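Local coordinates for protein Lv-ranaspumin (Lv-RSN-1) (Leptodactylus vastus, PDB 4K82) that serves as a surfactant protein of the frog's foam nest, probably lowering surface tension at the air-water interface so that foam can form, at residues M120-K128 and L163-G171; F137-C146 and L206-S217. All blocks are in the same frame, centred on the assembly; numbering follows the deposited sequence.

Interaction 1 (M120-K128 and L163-G171); sequences MLDNKCLPK and LERLPCVLG
Met-120 and Cys-125 meet Leu-166, Cys-168 and Val-169 where a Schellman motif closes helix 107-121. Cys-125 N and Lys-124 N return to Met-120 O and Leu-121 O, and Lys-124, with its positive phi, is the C-prime residue. The turn faces the short 3-10 segment 167-170, which follows helix 152-165 in this alpha-helical protein. The tight part of the contact is the buried apolar side. The Met-120 chain, bent at chi2 and chi3, crosses Leu-166 at about a right angle, bringing CE to 3.5 Å from Leu-166 CD2, closer than ordinary van der Waals contact, and SD to 3.7 Å from Val-169 CG2. Leu-134 of helix 133-144 also packs on Met-120. The aliphatic chain of Lys-128 slides past Leu-166 in the opposite direction, its CB 3.5 Å from Leu-166 CD1. Cys-125 and Cys-168 form a disulfide in this crystal, but Cys-168 has two conformers, and in one of them its SG stands 3.2 Å from Cys-125 SG, too far for a bond, so the sulfur geometry there is doubtful. Toward solvent the contact is looser and polar. Bends at chi2 (-81°) and chi4 turn the Lys-128 amine to Arg-165 O, 2.9 Å from NZ. One water accepts from both Lys-128 NZ (3.1 Å) and Cys-168 N (3.2 Å), bridging the segments. An alanine here, in place of Lys-128, would probably leave Arg-165 O and this water without their side-chain partner and uncover part of Leu-166 CD1. Lys-128 NZ approaches Arg-165 O tilted 32° from the carbonyl plane.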
loop_
_atom_site.group_PDB
_atom_site.type_symbol
_atom_site.label_atom_id
_atom_site.label_comp_id
_atom_site.label_asym_id
_atom_site.label_seq_id
_atom_site.Cartn_x
_atom_site.Cartn_y
_atom_site.Cartn_z
ATOM N N MET A 120 -4.108 7.374 -1.865
ATOM C CA MET A 120 -4.301 6.628 -3.105
ATOM C C MET A 120 -5.760 6.261 -3.362
ATOM O O MET A 120 -6.189 6.211 -4.508
ATOM C CB MET A 120 -3.414 5.380 -3.124
ATOM C CG MET A 120 -1.955 5.694 -2.885
ATOM S SD MET A 120 -1.200 6.552 -4.293
ATOM C CE MET A 120 -0.877 5.171 -5.380
ATOM N N LEU A 121 -6.529 6.013 -2.300
ATOM C CA LEU A 121 -7.954 5.765 -2.447
ATOM C C LEU A 121 -8.651 7.017 -2.981
ATOM O O LEU A 121 -9.551 6.926 -3.813
ATOM C CB LEU A 121 -8.571 5.356 -1.106
ATOM C CG LEU A 121 -8.127 4.000 -0.550
ATOM C CD1 LEU A 121 -8.638 3.808 0.870
ATOM C CD2 LEU A 121 -8.592 2.866 -1.460
ATOM N N ASP A 122 -8.222 8.177 -2.501
ATOM C CA ASP A 122 -8.836 9.436 -2.917
ATOM C C ASP A 122 -8.554 9.746 -4.397
ATOM O O ASP A 122 -9.194 10.614 -4.993
ATOM C CB ASP A 122 -8.399 10.580 -1.999
ATOM C CG ASP A 122 -9.127 10.567 -0.656
ATOM O OD1 ASP A 122 -10.256 10.034 -0.591
ATOM O OD2 ASP A 122 -8.573 11.094 0.332
ATOM N N ASN A 123 -7.609 9.017 -4.982
ATOM C CA ASN A 123 -7.310 9.109 -6.415
ATOM C C ASN A 123 -7.919 7.975 -7.237
ATOM O O ASN A 123 -7.559 7.773 -8.404
ATOM C CB ASN A 123 -5.800 9.149 -6.640
ATOM C CG ASN A 123 -5.150 10.370 -6.023
ATOM O OD1 ASN A 123 -5.795 11.401 -5.836
ATOM N ND2 ASN A 123 -3.865 10.266 -5.713
ATOM N N LYS A 124 -8.824 7.230 -6.613
ATOM C CA LYS A 124 -9.529 6.131 -7.259
ATOM C C LYS A 124 -8.587 4.984 -7.642
ATOM O O LYS A 124 -8.783 4.310 -8.655
ATOM C CB LYS A 124 -10.321 6.621 -8.479
ATOM C CG LYS A 124 -11.213 7.827 -8.207
ATOM C CD LYS A 124 -12.183 7.560 -7.071
ATOM C CE LYS A 124 -13.161 8.715 -6.899
ATOM N NZ LYS A 124 -12.462 10.018 -6.720
ATOM N N CYS A 125 -7.580 4.750 -6.806
ATOM C CA CYS A 125 -6.620 3.668 -7.058
ATOM C C CYS A 125 -7.023 2.306 -6.504
ATOM O O CYS A 125 -6.247 1.361 -6.612
ATOM C CB CYS A 125 -5.259 4.009 -6.471
ATOM S SG CYS A 125 -4.447 5.375 -7.270
ATOM N N LEU A 126 -8.199 2.192 -5.892
ATOM C CA LEU A 126 -8.609 0.904 -5.332
ATOM C C LEU A 126 -8.422 -0.320 -6.255
ATOM O O LEU A 126 -7.823 -1.303 -5.835
ATOM C CB LEU A 126 -10.039 0.963 -4.785
ATOM C CG LEU A 126 -10.519 -0.370 -4.231
ATOM C CD1 LEU A 126 -9.779 -0.706 -2.950
ATOM C CD2 LEU A 126 -12.018 -0.338 -4.007
ATOM N N PRO A 127 -8.915 -0.266 -7.512
ATOM C CA PRO A 127 -8.741 -1.435 -8.387
ATOM C C PRO A 127 -7.296 -1.920 -8.511
ATOM O O PRO A 127 -7.077 -3.122 -8.701
ATOM C CB PRO A 127 -9.244 -0.931 -9.743
ATOM C CG PRO A 127 -10.240 0.103 -9.393
ATOM C CD PRO A 127 -9.698 0.793 -8.179
ATOM N N LYS A 128 -6.332 -1.008 -8.398
ATOM C CA LYS A 128 -4.919 -1.379 -8.465
ATOM C C LYS A 128 -4.343 -1.821 -7.110
ATOM O O LYS A 128 -3.454 -2.675 -7.056
ATOM C CB LYS A 128 -4.100 -0.223 -9.053
ATOM C CG LYS A 128 -4.273 -0.023 -10.563
ATOM C CD LYS A 128 -3.422 -1.003 -11.364
ATOM C CE LYS A 128 -3.743 -0.961 -12.856
ATOM N NZ LYS A 128 -3.390 0.336 -13.498
ATOM N N LEU A 163 4.372 5.825 -13.769
ATOM C CA LEU A 163 3.019 6.361 -13.671
ATOM C C LEU A 163 2.099 5.809 -14.737
ATOM O O LEU A 163 0.883 5.745 -14.538
ATOM C CB LEU A 163 3.022 7.881 -13.734
ATOM C CG LEU A 163 3.782 8.550 -12.596
ATOM C CD1 LEU A 163 3.804 10.051 -12.799
ATOM C CD2 LEU A 163 3.197 8.194 -11.237
ATOM N N GLU A 164 2.676 5.416 -15.868
ATOM C CA GLU A 164 1.880 4.876 -16.957
ATOM C C GLU A 164 1.185 3.574 -16.553
ATOM O O GLU A 164 0.111 3.251 -17.062
ATOM C CB GLU A 164 2.726 4.674 -18.210
ATOM C CG GLU A 164 1.888 4.721 -19.464
ATOM C CD GLU A 164 2.711 4.642 -20.717
ATOM O OE1 GLU A 164 3.744 3.939 -20.699
ATOM O OE2 GLU A 164 2.324 5.292 -21.716
ATOM N N ARG A 165 1.790 2.843 -15.620
ATOM C CA ARG A 165 1.201 1.599 -15.125
ATOM C C ARG A 165 0.220 1.842 -13.981
ATOM O O ARG A 165 -0.597 0.979 -13.653
ATOM C CB ARG A 165 2.297 0.631 -14.683
ATOM C CG ARG A 165 3.395 0.425 -15.711
ATOM C CD ARG A 165 4.458 -0.511 -15.157
ATOM N NE ARG A 165 4.786 -0.155 -13.779
ATOM C CZ ARG A 165 5.997 0.192 -13.356
ATOM N NH1 ARG A 165 7.023 0.213 -14.200
ATOM N NH2 ARG A 165 6.184 0.505 -12.082
ATOM N N LEU A 166 0.294 3.019 -13.373
ATOM C CA LEU A 166 -0.646 3.372 -12.318
ATOM C C LEU A 166 -1.286 4.744 -12.572
ATOM O O LEU A 166 -1.072 5.677 -11.794
ATOM C CB LEU A 166 0.061 3.349 -10.960
ATOM C CG LEU A 166 -0.813 3.386 -9.703
ATOM C CD1 LEU A 166 -1.457 2.040 -9.434
ATOM C CD2 LEU A 166 -0.006 3.844 -8.498
ATOM N N PRO A 167 -2.092 4.863 -13.649
ATOM C CA PRO A 167 -2.617 6.162 -14.094
ATOM C C PRO A 167 -3.604 6.805 -13.126
ATOM O O PRO A 167 -3.795 8.014 -13.161
ATOM C CB PRO A 167 -3.319 5.830 -15.417
ATOM C CG PRO A 167 -3.630 4.378 -15.339
ATOM C CD PRO A 167 -2.504 3.773 -14.553
ATOM N N CYS A 168 -4.233 5.995 -12.284
ATOM C CA CYS A 168 -5.139 6.507 -11.268
ATOM C C CYS A 168 -4.489 7.580 -10.377
ATOM O O CYS A 168 -5.152 8.532 -9.962
ATOM C CB CYS A 168 -5.688 5.345 -10.432
ATOM S SG CYS A 168 -4.524 3.965 -10.186
ATOM N N VAL A 169 -3.191 7.442 -10.108
ATOM C CA VAL A 169 -2.487 8.398 -9.251
ATOM C C VAL A 169 -2.369 9.772 -9.911
ATOM O O VAL A 169 -2.164 10.778 -9.229
ATOM C CB VAL A 169 -1.098 7.887 -8.808
ATOM C CG1 VAL A 169 -0.036 8.315 -9.793
ATOM C CG2 VAL A 169 -0.756 8.417 -7.434
ATOM N N LEU A 170 -2.528 9.820 -11.231
ATOM C CA LEU A 170 -2.517 11.098 -11.948
ATOM C C LEU A 170 -3.778 11.912 -11.648
ATOM O O LEU A 170 -3.847 13.106 -11.943
ATOM C CB LEU A 170 -2.382 10.877 -13.456
ATOM C CG LEU A 170 -1.245 9.968 -13.929
ATOM C CD1 LEU A 170 -1.233 9.824 -15.447
ATOM C CD2 LEU A 170 0.090 10.484 -13.426
ATOM N N GLY A 171 -4.783 11.254 -11.086
ATOM C CA GLY A 171 -6.005 11.924 -10.667
ATOM C C GLY A 171 -6.797 12.559 -11.795
ATOM O O GLY A 171 -7.387 13.621 -11.611
HETATM O O HOH W 1 -4.852 2.893 -12.508
#

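Interaction 2 (F137-C146 and L206-S217); sequences FLKDLKYKVC and LCPNVKNINVSS
One covalent bond joins the segments: the disulfide from Cys-146 SG to Cys-207 SG, with a chi3 of -74°, just past the end of helix 133-144. Helices 137-144 and 206-212 themselves cross nearly at right angles (-89°), their axes 9.1 Å apart at closest approach. Apolar packing fills the crossing. Val-210 sets CG1 3.8 Å from Leu-138 CD2 and turns CG2 to Cys-146 SG. Leu-206 CD1 touches both Leu-141 CD1 and the CE2 corner of the Phe-137 ring, while Leu-141 CD1 itself lies over a face of that ring. Val-116 of helix 107-121 also touches Leu-206. Hydrogen bonds then fasten the C-terminal tail. Lys-142, its CG anti to the backbone N (chi1 -172°), runs extended as far as CE, and its NZ donates to Val-210 O at 2.7 Å and to Ile-213 O at 3.0 Å. Tyr-143 OH gives a very short bond, 2.5 Å, to Val-215 O, which lies in the plane of the ring at its edge. Lys-139 NZ reaches Ser-216 O from above the carbonyl plane and also forms a salt bridge with Asp-28. Ring contact completes the set: Ser-217 CB makes a CH-pi contact over one Tyr-143 face, with Lys-142 CG over the other. A lysine amine gripping two carbonyls where helix 196-212 ends probably offsets the negative pole of that helix and fixes the course of the tail that leaves it.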
loop_
_atom_site.group_PDB
_atom_site.type_symbol
_atom_site.label_atom_id
_atom_site.label_comp_id
_atom_site.label_asym_id
_atom_site.label_seq_id
_atom_site.Cartn_x
_atom_site.Cartn_y
_atom_site.Cartn_z
ATOM N N PHE A 137 4.613 -0.277 -6.686
ATOM C CA PHE A 137 4.777 1.137 -6.992
ATOM C C PHE A 137 5.802 1.768 -6.051
ATOM O O PHE A 137 6.681 2.540 -6.479
ATOM C CB PHE A 137 3.401 1.804 -6.871
ATOM C CG PHE A 137 3.403 3.300 -7.061
ATOM C CD1 PHE A 137 3.857 3.880 -8.232
ATOM C CD2 PHE A 137 2.879 4.122 -6.078
ATOM C CE1 PHE A 137 3.829 5.254 -8.405
ATOM C CE2 PHE A 137 2.836 5.496 -6.246
ATOM C CZ PHE A 137 3.316 6.065 -7.408
ATOM N N LEU A 138 5.708 1.428 -4.772
ATOM C CA LEU A 138 6.639 1.968 -3.795
ATOM C C LEU A 138 8.053 1.468 -4.070
ATOM O O LEU A 138 9.009 2.230 -3.957
ATOM C CB LEU A 138 6.208 1.626 -2.369
ATOM C CG LEU A 138 4.824 2.112 -1.958
ATOM C CD1 LEU A 138 4.522 1.602 -0.560
ATOM C CD2 LEU A 138 4.768 3.633 -2.004
ATOM N N LYS A 139 8.174 0.191 -4.436
ATOM C CA LYS A 139 9.471 -0.380 -4.802
ATOM C C LYS A 139 10.109 0.376 -5.968
ATOM O O LYS A 139 11.295 0.725 -5.921
ATOM C CB LYS A 139 9.324 -1.865 -5.164
ATOM C CG LYS A 139 8.972 -2.783 -4.018
ATOM C CD LYS A 139 8.684 -4.178 -4.567
ATOM C CE LYS A 139 8.299 -5.158 -3.476
ATOM N NZ LYS A 139 9.489 -5.666 -2.751
ATOM N N ASP A 140 9.335 0.627 -7.017
ATOM C CA ASP A 140 9.844 1.358 -8.175
ATOM C C ASP A 140 10.278 2.776 -7.805
ATOM O O ASP A 140 11.315 3.264 -8.258
ATOM C CB ASP A 140 8.783 1.435 -9.268
ATOM C CG ASP A 140 8.611 0.126 -10.001
ATOM O OD1 ASP A 140 9.631 -0.557 -10.215
ATOM O OD2 ASP A 140 7.459 -0.218 -10.351
ATOM N N LEU A 141 9.487 3.440 -6.974
ATOM C CA LEU A 141 9.863 4.784 -6.527
ATOM C C LEU A 141 11.137 4.754 -5.702
ATOM O O LEU A 141 12.010 5.605 -5.871
ATOM C CB LEU A 141 8.738 5.418 -5.699
ATOM C CG LEU A 141 7.461 5.784 -6.452
ATOM C CD1 LEU A 141 6.440 6.383 -5.471
ATOM C CD2 LEU A 141 7.732 6.741 -7.608
ATOM N N LYS A 142 11.254 3.764 -4.825
ATOM C CA LYS A 142 12.411 3.663 -3.939
ATOM C C LYS A 142 13.726 3.527 -4.716
ATOM O O LYS A 142 14.748 4.102 -4.326
ATOM C CB LYS A 142 12.244 2.499 -2.957
ATOM C CG LYS A 142 13.314 2.430 -1.876
ATOM C CD LYS A 142 13.046 1.257 -0.933
ATOM C CE LYS A 142 14.084 1.140 0.167
ATOM N NZ LYS A 142 14.138 2.362 1.019
ATOM N N TYR A 143 13.700 2.799 -5.829
ATOM C CA TYR A 143 14.941 2.497 -6.545
ATOM C C TYR A 143 15.165 3.283 -7.842
ATOM O O TYR A 143 16.269 3.272 -8.397
ATOM C CB TYR A 143 15.071 0.982 -6.778
ATOM C CG TYR A 143 15.202 0.217 -5.476
ATOM C CD1 TYR A 143 16.417 0.152 -4.807
ATOM C CD2 TYR A 143 14.101 -0.408 -4.898
ATOM C CE1 TYR A 143 16.542 -0.534 -3.608
ATOM C CE2 TYR A 143 14.217 -1.093 -3.702
ATOM C CZ TYR A 143 15.434 -1.155 -3.060
ATOM O OH TYR A 143 15.541 -1.844 -1.869
ATOM N N LYS A 144 14.144 3.989 -8.315
ATOM C CA LYS A 144 14.259 4.685 -9.594
ATOM C C LYS A 144 13.954 6.180 -9.529
ATOM O O LYS A 144 14.321 6.919 -10.446
ATOM C CB LYS A 144 13.349 4.041 -10.641
ATOM C CG LYS A 144 13.560 2.529 -10.820
ATOM C CD LYS A 144 12.516 1.936 -11.767
ATOM C CE LYS A 144 12.792 0.457 -12.038
ATOM N NZ LYS A 144 11.937 -0.077 -13.135
ATOM N N VAL A 145 13.275 6.628 -8.470
ATOM C CA VAL A 145 12.816 8.020 -8.430
ATOM C C VAL A 145 13.319 8.777 -7.204
ATOM O O VAL A 145 13.925 9.847 -7.329
ATOM C CB VAL A 145 11.261 8.108 -8.504
ATOM C CG1 VAL A 145 10.779 9.540 -8.281
ATOM C CG2 VAL A 145 10.773 7.566 -9.839
ATOM N N CYS A 146 13.063 8.229 -6.020
ATOM C CA CYS A 146 13.387 8.910 -4.769
ATOM C C CYS A 146 14.818 8.619 -4.359
ATOM O O CYS A 146 15.064 8.124 -3.263
ATOM C CB CYS A 146 12.438 8.458 -3.658
ATOM S SG CYS A 146 10.696 8.669 -4.062
ATOM N N LEU A 206 5.164 10.380 -0.740
ATOM C CA LEU A 206 5.680 9.096 -1.235
ATOM C C LEU A 206 7.184 8.897 -1.012
ATOM O O LEU A 206 7.624 7.837 -0.538
ATOM C CB LEU A 206 5.318 8.903 -2.708
ATOM C CG LEU A 206 3.825 8.721 -2.992
ATOM C CD1 LEU A 206 3.556 8.799 -4.489
ATOM C CD2 LEU A 206 3.326 7.390 -2.410
ATOM N N CYS A 207 7.988 9.889 -1.365
ATOM C CA CYS A 207 9.429 9.731 -1.179
ATOM C C CYS A 207 9.829 9.568 0.300
ATOM O O CYS A 207 10.665 8.735 0.624
ATOM C CB CYS A 207 10.217 10.841 -1.886
ATOM S SG CYS A 207 10.290 10.628 -3.708
ATOM N N PRO A 208 9.209 10.335 1.209
ATOM C CA PRO A 208 9.535 10.072 2.615
ATOM C C PRO A 208 9.108 8.673 3.070
ATOM O O PRO A 208 9.801 8.058 3.878
ATOM C CB PRO A 208 8.742 11.150 3.357
ATOM C CG PRO A 208 8.657 12.266 2.381
ATOM C CD PRO A 208 8.449 11.594 1.057
ATOM N N ASN A 209 7.999 8.171 2.541
ATOM C CA ASN A 209 7.537 6.824 2.898
ATOM C C ASN A 209 8.497 5.757 2.420
ATOM O O ASN A 209 8.851 4.846 3.176
ATOM C CB ASN A 209 6.138 6.574 2.327
ATOM C CG ASN A 209 5.549 5.233 2.748
ATOM O OD1 ASN A 209 5.903 4.668 3.791
ATOM N ND2 ASN A 209 4.609 4.734 1.943
ATOM N N VAL A 210 8.948 5.867 1.173
ATOM C CA VAL A 210 9.759 4.788 0.626
ATOM C C VAL A 210 11.160 4.808 1.227
ATOM O O VAL A 210 11.820 3.774 1.309
ATOM C CB VAL A 210 9.779 4.789 -0.924
ATOM C CG1 VAL A 210 8.364 4.759 -1.468
ATOM C CG2 VAL A 210 10.521 5.988 -1.446
ATOM N N LYS A 211 11.603 5.977 1.683
ATOM C CA LYS A 211 12.890 6.069 2.365
ATOM C C LYS A 211 12.792 5.457 3.764
ATOM O O LYS A 211 13.767 4.923 4.292
ATOM C CB LYS A 211 13.380 7.527 2.416
ATOM C CG LYS A 211 13.716 8.089 1.043
ATOM C CD LYS A 211 14.181 9.529 1.133
ATOM C CE LYS A 211 13.875 10.283 -0.151
ATOM N NZ LYS A 211 14.565 11.604 -0.213
ATOM N N ASN A 212 11.603 5.520 4.355
ATOM C CA ASN A 212 11.376 4.961 5.682
ATOM C C ASN A 212 11.373 3.429 5.703
ATOM O O ASN A 212 11.984 2.810 6.577
ATOM C CB ASN A 212 10.073 5.505 6.274
ATOM C CG ASN A 212 9.919 5.175 7.746
ATOM O OD1 ASN A 212 10.904 4.933 8.444
ATOM N ND2 ASN A 212 8.679 5.171 8.229
ATOM N N ILE A 213 10.696 2.819 4.737
ATOM C CA ILE A 213 10.551 1.364 4.727
ATOM C C ILE A 213 11.772 0.663 4.126
ATOM O O ILE A 213 12.474 1.224 3.284
ATOM C CB ILE A 213 9.290 0.928 3.950
ATOM C CG1 ILE A 213 9.487 1.113 2.442
ATOM C CG2 ILE A 213 8.076 1.710 4.428
ATOM C CD1 ILE A 213 8.231 0.879 1.627
ATOM N N ASN A 214 12.043 -0.556 4.576
ATOM C CA ASN A 214 13.009 -1.387 3.868
ATOM C C ASN A 214 12.308 -2.482 3.080
ATOM O O ASN A 214 11.522 -3.272 3.613
ATOM C CB ASN A 214 14.119 -1.947 4.771
ATOM C CG ASN A 214 13.671 -2.156 6.192
ATOM O OD1 ASN A 214 12.832 -3.012 6.475
ATOM N ND2 ASN A 214 14.247 -1.387 7.108
ATOM N N VAL A 215 12.584 -2.495 1.786
ATOM C CA VAL A 215 11.882 -3.364 0.863
ATOM C C VAL A 215 12.826 -3.666 -0.292
ATOM O O VAL A 215 13.625 -2.818 -0.689
ATOM C CB VAL A 215 10.578 -2.693 0.360
ATOM C CG1 VAL A 215 10.877 -1.405 -0.366
ATOM C CG2 VAL A 215 9.829 -3.604 -0.552
ATOM N N SER A 216 12.752 -4.886 -0.809
ATOM C CA SER A 216 13.624 -5.299 -1.899
ATOM C C SER A 216 13.202 -4.649 -3.206
ATOM O O SER A 216 12.067 -4.194 -3.346
ATOM C CB SER A 216 13.603 -6.822 -2.046
ATOM O OG SER A 216 14.083 -7.448 -0.872
ATOM N N SER A 217 14.127 -4.600 -4.161
ATOM C CA SER A 217 13.816 -4.128 -5.505
ATOM C C SER A 217 12.716 -4.985 -6.131
ATOM O O SER A 217 12.677 -6.205 -5.919
ATOM C CB SER A 217 15.071 -4.165 -6.386
ATOM O OG SER A 217 14.842 -3.518 -7.625
ATOM O OXT SER A 217 11.850 -4.482 -6.857
#

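Interaction 1 and interaction 2 have centres about 17 Å apart and meet through helix 133-144, which lies between helix 126-129 and helix 152-165 in the chain. Phe-137 of interaction 2 is the shared apolar element: Leu-166 CD2 comes to 3.7 Å from its CG, and Met-120 CE to 3.8 Å from its CE2. On the polar side Arg-165 NH2 forms a salt bridge with Asp-140 OD2, although the modelled separation of 2.3 Å is too short to be taken literally. Because the four segments alternate along the sequence, the two disulfide-linked contacts are interleaved along the chain, joining the helices of this part of the surfactant protein into one packed unit.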